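PDB 3IWA: FAD-dependent pyridine nucleotide-disulphide oxidoreductase from Desulfovibrio vulgaris, which probably uses a bound FAD to pass electrons from NADH or NADPH to an acceptor that remains undefined, as in related flavoprotein disulphide reductases. Local coordinates for residues A[238-241]-A[242-245]; A[207-210]-A[211-215]; A[259-262]-A[263-267]. All coordinates share one frame; numbering follows the deposited sequence.

Overall arrangement
Each of the three contacts is local and partly buried, with a packed apolar side and a polar surface side; none is wholly core. Contacts 1 and 2, with centres about 21 Å apart, belong to the probable pyridine-nucleotide-binding half: 238-245 forms a hairpin packed on strand 161-165 of a parallel sheet, whereas 207-215 ends the helix between strands 185-189 and 218-220 of that same sheet. Contact 3 (259-267), its centre about 37 Å and 41 Å from theirs, is a short helix against strand 87-93. Chemistry follows backbone: a threonine hydroxyl closes the hairpin turn, a salt bridge and ring packing line the long helix, and an amide-carboxylate bond spans the short one.

Contact 1: A[238-241]-A[242-245]; sequences VITD and KRTL
T240 OG1 is gripped by two backbone amides, from R243 N at 2.9 Å and from K242 N at 3.1 Å; the K242 bond is the straighter, the R243 bond visibly bent (133°). The K242 bond, from two residues along, defines an ST turn. The hydroxyl can reach both because it lies between the backbone N and the carbonyl carbon of T240 (chi1 73°), pointing into the loop, while CG2 stays anti to the carbonyl carbon. It also hydrogen-bonds to the carboxylate of E223. R243 CG passes alongside OG1, and beyond it the R243 chain bends so that NE forms a salt bridge with the same carboxylate oxygen, E223 OE2.

The two strands, 235-240 and 244-246, form a beta hairpin joined through D241, K242 and R243. Its innermost bond runs from T240 N to R243 O at 2.8 Å. Farther out, V238 and L245 are a hydrogen-bonded antiparallel pair, with V238 N to L245 O at 2.7 Å and L245 N to V238 O at 2.9 Å. V238 and L245 share a face and pack on V163 of strand 161-165, which ties the hairpin to the parallel sheet. On the face bearing I239 and T244, a non-hydrogen-bonded pair, the two side chains lie side by side; I239 CD1 stands 3.4 Å from T244 OG1 and 3.5 Å from T244 CG2.

With R243 and the T240 hydroxyl both on E223, the carboxylate is probably held in its ionised form, and the hydroxyl, on the buried T240, joins the turn to E223 in the loop before strand 225-230.

Contact 2: A[207-210]-A[211-215]; sequences MLRH and DLEKN
R209 and E213, one helical turn apart, meet with their flat groups inclined: the guanidinium and carboxylate planes are 62° apart. The R209 chain leaves with CG anti to the backbone N and stays extended to NE, which carries the guanidinium along the helix surface to the glutamate. R209 NE lies 2.9 Å from E213 OE2 in a nearly straight salt-bridge hydrogen bond. The oxygen sits in the guanidinium plane, at its edge, but the donor reaches OE2 from above the carboxylate plane, 50° out of it. NE alone is within bonding distance, R209 NH2 lying 3.8 Å from E213 OE2; NH1 bonds instead to the hydroxyl of T221.

H210 and K214 form the second pair and cross obliquely. K214 CB lies over one face of the imidazole, 4.1 Å from the centroid of the H210 ring, a CH-pi contact. An unusual chi1 (112°), between staggered positions, brings K214 CD to a tight 3.2 Å from H210 CE1, before K214 NZ forms a salt bridge with E346.

Backbone bonds carry these pairs, E213 N to R209 O and K214 N to H210 O both at 2.9 Å. At the helix end, N215 ND2 turns back to D211 O at 2.9 Å. Helix 202-214 connects strands 185-189 and 218-220 in a beta-alpha-beta unit, and L212 packs inward on L172, V176 and V219.

D211 accepts F345 N at OD1 and E346 N and G347 N at OD2, which would probably stabilise the charge of this buried residue; with K214 and N215 on E346, it makes a polar link to the 344-347 loop.

Contact 3: A[259-262]-A[263-267]; sequences NTQL and ARDAG
Q261 sends CG anti to its own backbone N and then bends at chi2 (64°), while D265 places CG beside its backbone N; these turns bring amide and carboxylate together across one turn of helix. Q261 NE2 donates to D265 OD1 at 2.7 Å, on the oxygen's syn side but 29° out of the carboxylate plane, in a somewhat bent bond. The planes of the two groups are 50° apart, so the amide meets the carboxylate at a slant. D265 OD2 falls instead beside Q261 CG, at 3.6 Å. Beneath this bridge D265 N donates to Q261 O at 2.8 Å, and one residue earlier R264 N donates to T260 O, also at 2.8 Å.

Helix 261-266 is short and capped at its C-terminus by a Schellman motif: G267 has positive phi, and G267 N reaches R264 O at 3.1 Å, with a weaker bond to A263 O. At the other end T260 occupies the N-cap position, but its hydroxyl binds G274 O rather than capping the helix. The buried side faces the neighbouring strands. L262 packs on A89 and I92 of strand 87-93, A266 also meets I92, and A263 meets I276 of strand 276-277.

Contact 1: A[238-241]-A[242-245]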
loop_
_atom_site.group_PDB
_atom_site.type_symbol
_atom_site.label_atom_id
_atom_site.label_comp_id
_atom_site.label_asym_id
_atom_site.label_seq_id
_atom_site.Cartn_x
_atom_site.Cartn_y
_atom_site.Cartn_z
ATOM N N VAL A 238 22.311 -36.690 2.828
ATOM C CA VAL A 238 20.840 -36.788 2.774
ATOM C C VAL A 238 20.426 -37.719 1.632
ATOM O O VAL A 238 20.796 -37.534 0.483
ATOM C CB VAL A 238 20.166 -35.414 2.546
ATOM C CG1 VAL A 238 18.618 -35.572 2.514
ATOM C CG2 VAL A 238 20.644 -34.398 3.601
ATOM N N ILE A 239 19.645 -38.729 1.947
ATOM C CA ILE A 239 19.164 -39.646 0.893
ATOM C C ILE A 239 17.739 -39.279 0.623
ATOM O O ILE A 239 16.922 -39.318 1.518
ATOM C CB ILE A 239 19.223 -41.164 1.309
ATOM C CG1 ILE A 239 20.557 -41.464 2.020
ATOM C CG2 ILE A 239 18.974 -42.054 0.075
ATOM C CD1 ILE A 239 21.816 -41.079 1.199
ATOM N N THR A 240 17.458 -38.934 -0.617
ATOM C CA THR A 240 16.102 -38.703 -1.044
ATOM C C THR A 240 15.621 -39.939 -1.792
ATOM O O THR A 240 16.397 -40.893 -1.965
ATOM C CB THR A 240 15.992 -37.447 -1.913
ATOM O OG1 THR A 240 16.558 -37.682 -3.201
ATOM C CG2 THR A 240 16.701 -36.247 -1.235
ATOM N N ASP A 241 14.351 -39.935 -2.208
ATOM C CA ASP A 241 13.812 -41.013 -3.056
ATOM C C ASP A 241 14.328 -40.944 -4.500
ATOM O O ASP A 241 14.004 -41.809 -5.334
ATOM C CB ASP A 241 12.266 -41.057 -3.037
ATOM C CG ASP A 241 11.595 -39.750 -3.543
ATOM O OD1 ASP A 241 12.275 -38.697 -3.700
ATOM O OD2 ASP A 241 10.358 -39.786 -3.767
ATOM N N LYS A 242 15.140 -39.938 -4.800
ATOM C CA LYS A 242 15.672 -39.762 -6.141
ATOM C C LYS A 242 17.200 -39.672 -6.237
ATOM O O LYS A 242 17.749 -39.821 -7.332
ATOM C CB LYS A 242 15.045 -38.512 -6.750
ATOM C CG LYS A 242 13.523 -38.662 -6.964
ATOM C CD LYS A 242 12.971 -37.585 -7.900
ATOM C CE LYS A 242 11.427 -37.559 -7.891
ATOM N NZ LYS A 242 10.824 -36.357 -8.610
ATOM N N ARG A 243 17.886 -39.403 -5.120
ATOM C CA ARG A 243 19.333 -39.224 -5.150
ATOM C C ARG A 243 19.958 -39.255 -3.766
ATOM O O ARG A 243 19.262 -39.353 -2.749
ATOM C CB ARG A 243 19.712 -37.921 -5.881
ATOM C CG ARG A 243 19.621 -36.626 -5.031
ATOM C CD ARG A 243 19.311 -35.363 -5.868
ATOM N NE ARG A 243 17.985 -35.455 -6.495
ATOM C CZ ARG A 243 17.727 -35.348 -7.803
ATOM N NH1 ARG A 243 16.482 -35.455 -8.232
ATOM N NH2 ARG A 243 18.682 -35.110 -8.692
ATOM N N THR A 244 21.285 -39.171 -3.760
ATOM C CA THR A 244 22.083 -39.016 -2.550
ATOM C C THR A 244 22.810 -37.670 -2.632
ATOM O O THR A 244 23.454 -37.373 -3.641
ATOM C CB THR A 244 23.118 -40.165 -2.389
ATOM O OG1 THR A 244 22.425 -41.400 -2.170
ATOM C CG2 THR A 244 24.080 -39.902 -1.202
ATOM N N LEU A 245 22.674 -36.852 -1.581
ATOM C CA LEU A 245 23.328 -35.543 -1.512
ATOM C C LEU A 245 24.271 -35.549 -0.330
ATOM O O LEU A 245 23.923 -35.994 0.761
ATOM C CB LEU A 245 22.298 -34.421 -1.312
ATOM C CG LEU A 245 21.233 -34.213 -2.393
ATOM C CD1 LEU A 245 20.016 -33.521 -1.835
ATOM C CD2 LEU A 245 21.805 -33.442 -3.579
#

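Contact 2: A[207-210]-A[211-215]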
loop_
_atom_site.group_PDB
_atom_site.type_symbol
_atom_site.label_atom_id
_atom_site.label_comp_id
_atom_site.label_asym_id
_atom_site.label_seq_id
_atom_site.Cartn_x
_atom_site.Cartn_y
_atom_site.Cartn_z
ATOM N N MET A 207 9.568 -18.215 -11.389
ATOM C CA MET A 207 10.381 -17.019 -11.383
ATOM C C MET A 207 11.318 -17.061 -10.170
ATOM O O MET A 207 12.497 -16.775 -10.275
ATOM C CB MET A 207 9.512 -15.740 -11.365
ATOM C CG MET A 207 8.718 -15.386 -12.676
ATOM S SD MET A 207 9.743 -15.354 -14.180
ATOM C CE MET A 207 9.878 -17.068 -14.610
ATOM N N LEU A 208 10.795 -17.417 -9.009
ATOM C CA LEU A 208 11.632 -17.443 -7.813
ATOM C C LEU A 208 12.640 -18.587 -7.947
ATOM O O LEU A 208 13.796 -18.424 -7.593
ATOM C CB LEU A 208 10.806 -17.559 -6.523
ATOM C CG LEU A 208 9.973 -16.372 -6.037
ATOM C CD1 LEU A 208 8.714 -16.119 -6.936
ATOM C CD2 LEU A 208 9.540 -16.595 -4.578
ATOM N N ARG A 209 12.197 -19.725 -8.464
ATOM C CA ARG A 209 13.082 -20.874 -8.683
ATOM C C ARG A 209 14.291 -20.475 -9.523
ATOM O O ARG A 209 15.423 -20.822 -9.160
ATOM C CB ARG A 209 12.353 -22.056 -9.331
ATOM C CG ARG A 209 13.172 -23.343 -9.344
ATOM C CD ARG A 209 12.394 -24.534 -9.921
ATOM N NE ARG A 209 13.229 -25.750 -10.010
ATOM C CZ ARG A 209 12.791 -26.997 -9.865
ATOM N NH1 ARG A 209 11.523 -27.290 -9.634
ATOM N NH2 ARG A 209 13.658 -27.994 -9.914
ATOM N N HIS A 210 14.061 -19.696 -10.584
ATOM C CA HIS A 210 15.135 -19.324 -11.512
ATOM C C HIS A 210 16.123 -18.425 -10.832
ATOM O O HIS A 210 17.323 -18.577 -11.040
ATOM C CB HIS A 210 14.624 -18.609 -12.762
ATOM C CG HIS A 210 15.720 -18.110 -13.668
ATOM N ND1 HIS A 210 15.961 -16.767 -13.882
ATOM C CD2 HIS A 210 16.647 -18.778 -14.402
ATOM C CE1 HIS A 210 16.968 -16.631 -14.727
ATOM N NE2 HIS A 210 17.414 -17.833 -15.043
ATOM N N ASP A 211 15.622 -17.473 -10.046
ATOM C CA ASP A 211 16.497 -16.615 -9.293
ATOM C C ASP A 211 17.452 -17.488 -8.497
ATOM O O ASP A 211 18.640 -17.199 -8.467
ATOM C CB ASP A 211 15.721 -15.647 -8.389
ATOM C CG ASP A 211 16.637 -14.614 -7.702
ATOM O OD1 ASP A 211 17.317 -14.987 -6.729
ATOM O OD2 ASP A 211 16.690 -13.431 -8.107
ATOM N N LEU A 212 16.960 -18.566 -7.883
ATOM C CA LEU A 212 17.843 -19.425 -7.081
ATOM C C LEU A 212 18.850 -20.212 -7.959
ATOM O O LEU A 212 20.038 -20.248 -7.666
ATOM C CB LEU A 212 17.051 -20.399 -6.206
ATOM C CG LEU A 212 16.037 -19.869 -5.182
ATOM C CD1 LEU A 212 15.642 -21.025 -4.319
ATOM C CD2 LEU A 212 16.567 -18.721 -4.328
ATOM N N GLU A 213 18.358 -20.849 -9.012
ATOM C CA GLU A 213 19.193 -21.699 -9.835
ATOM C C GLU A 213 20.274 -20.957 -10.612
ATOM O O GLU A 213 21.337 -21.515 -10.875
ATOM C CB GLU A 213 18.347 -22.486 -10.799
ATOM C CG GLU A 213 17.466 -23.477 -10.118
ATOM C CD GLU A 213 16.437 -24.036 -11.058
ATOM O OE1 GLU A 213 16.086 -23.313 -12.017
ATOM O OE2 GLU A 213 15.982 -25.184 -10.835
ATOM N N LYS A 214 20.016 -19.708 -10.963
ATOM C CA LYS A 214 20.976 -18.958 -11.733
ATOM C C LYS A 214 22.047 -18.355 -10.823
ATOM O O LYS A 214 23.107 -17.914 -11.294
ATOM C CB LYS A 214 20.273 -17.929 -12.617
ATOM C CG LYS A 214 20.461 -16.468 -12.291
ATOM C CD LYS A 214 19.692 -15.622 -13.344
ATOM C CE LYS A 214 20.180 -14.182 -13.478
ATOM N NZ LYS A 214 19.006 -13.257 -13.754
ATOM N N ASN A 215 21.787 -18.351 -9.521
ATOM C CA ASN A 215 22.819 -17.981 -8.559
ATOM C C ASN A 215 23.319 -19.225 -7.800
ATOM O O ASN A 215 23.691 -19.138 -6.639
ATOM C CB ASN A 215 22.317 -16.869 -7.617
ATOM C CG ASN A 215 22.035 -15.556 -8.355
ATOM O OD1 ASN A 215 22.804 -14.591 -8.267
ATOM N ND2 ASN A 215 20.932 -15.517 -9.085
#

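Contact 3: A[259-262]-A[263-267]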
loop_
_atom_site.group_PDB
_atom_site.type_symbol
_atom_site.label_atom_id
_atom_site.label_comp_id
_atom_site.label_asym_id
_atom_site.label_seq_id
_atom_site.Cartn_x
_atom_site.Cartn_y
_atom_site.Cartn_z
ATOM N N ASN A 259 4.304 -25.156 19.861
ATOM C CA ASN A 259 4.991 -25.753 21.011
ATOM C C ASN A 259 4.164 -25.653 22.311
ATOM O O ASN A 259 4.594 -25.031 23.256
ATOM C CB ASN A 259 6.346 -25.047 21.198
ATOM C CG ASN A 259 7.269 -25.756 22.236
ATOM O OD1 ASN A 259 7.042 -26.901 22.573
ATOM N ND2 ASN A 259 8.317 -25.058 22.715
ATOM N N THR A 260 3.003 -26.304 22.340
ATOM C CA THR A 260 1.931 -26.028 23.322
ATOM C C THR A 260 1.636 -27.123 24.419
ATOM O O THR A 260 0.603 -27.070 25.105
ATOM C CB THR A 260 0.616 -25.699 22.561
ATOM O OG1 THR A 260 0.374 -26.735 21.628
ATOM C CG2 THR A 260 0.744 -24.397 21.782
ATOM N N GLN A 261 2.563 -28.055 24.633
ATOM C CA GLN A 261 2.364 -29.081 25.673
ATOM C C GLN A 261 1.937 -28.497 27.033
ATOM O O GLN A 261 1.015 -28.999 27.661
ATOM C CB GLN A 261 3.592 -29.963 25.865
ATOM C CG GLN A 261 3.325 -31.196 26.782
ATOM C CD GLN A 261 2.296 -32.199 26.191
ATOM O OE1 GLN A 261 2.348 -32.516 25.004
ATOM N NE2 GLN A 261 1.371 -32.705 27.034
ATOM N N LEU A 262 2.595 -27.427 27.443
ATOM C CA LEU A 262 2.290 -26.693 28.662
ATOM C C LEU A 262 0.874 -26.112 28.686
ATOM O O LEU A 262 0.230 -26.094 29.714
ATOM C CB LEU A 262 3.336 -25.590 28.840
ATOM C CG LEU A 262 3.394 -24.880 30.191
ATOM C CD1 LEU A 262 4.039 -25.744 31.304
ATOM C CD2 LEU A 262 4.145 -23.559 30.056
ATOM N N ALA A 263 0.375 -25.631 27.564
ATOM C CA ALA A 263 -1.008 -25.168 27.500
ATOM C C ALA A 263 -1.954 -26.345 27.584
ATOM O O ALA A 263 -2.998 -26.265 28.243
ATOM C CB ALA A 263 -1.278 -24.397 26.199
ATOM N N ARG A 264 -1.599 -27.413 26.881
ATOM C CA ARG A 264 -2.403 -28.631 26.855
ATOM C C ARG A 264 -2.581 -29.203 28.271
ATOM O O ARG A 264 -3.704 -29.454 28.706
ATOM C CB ARG A 264 -1.767 -29.696 25.947
ATOM C CG ARG A 264 -2.679 -30.906 25.744
ATOM C CD ARG A 264 -2.139 -31.995 24.782
ATOM N NE ARG A 264 -1.883 -31.506 23.425
ATOM C CZ ARG A 264 -2.798 -31.333 22.465
ATOM N NH1 ARG A 264 -4.077 -31.619 22.678
ATOM N NH2 ARG A 264 -2.423 -30.882 21.263
ATOM N N ASP A 265 -1.466 -29.391 28.972
ATOM C CA ASP A 265 -1.483 -29.908 30.345
ATOM C C ASP A 265 -2.299 -29.015 31.291
ATOM O O ASP A 265 -2.899 -29.493 32.234
ATOM C CB ASP A 265 -0.052 -30.031 30.889
ATOM C CG ASP A 265 0.807 -31.035 30.096
ATOM O OD1 ASP A 265 0.264 -31.903 29.385
ATOM O OD2 ASP A 265 2.042 -30.948 30.185
ATOM N N ALA A 266 -2.303 -27.712 31.017
ATOM C CA ALA A 266 -2.992 -26.743 31.858
ATOM C C ALA A 266 -4.498 -26.750 31.621
ATOM O O ALA A 266 -5.233 -26.245 32.443
ATOM C CB ALA A 266 -2.427 -25.371 31.643
ATOM N N GLY A 267 -4.946 -27.317 30.505
ATOM C CA GLY A 267 -6.385 -27.402 30.179
ATOM C C GLY A 267 -6.891 -26.294 29.259
ATOM O O GLY A 267 -8.097 -26.063 29.134
#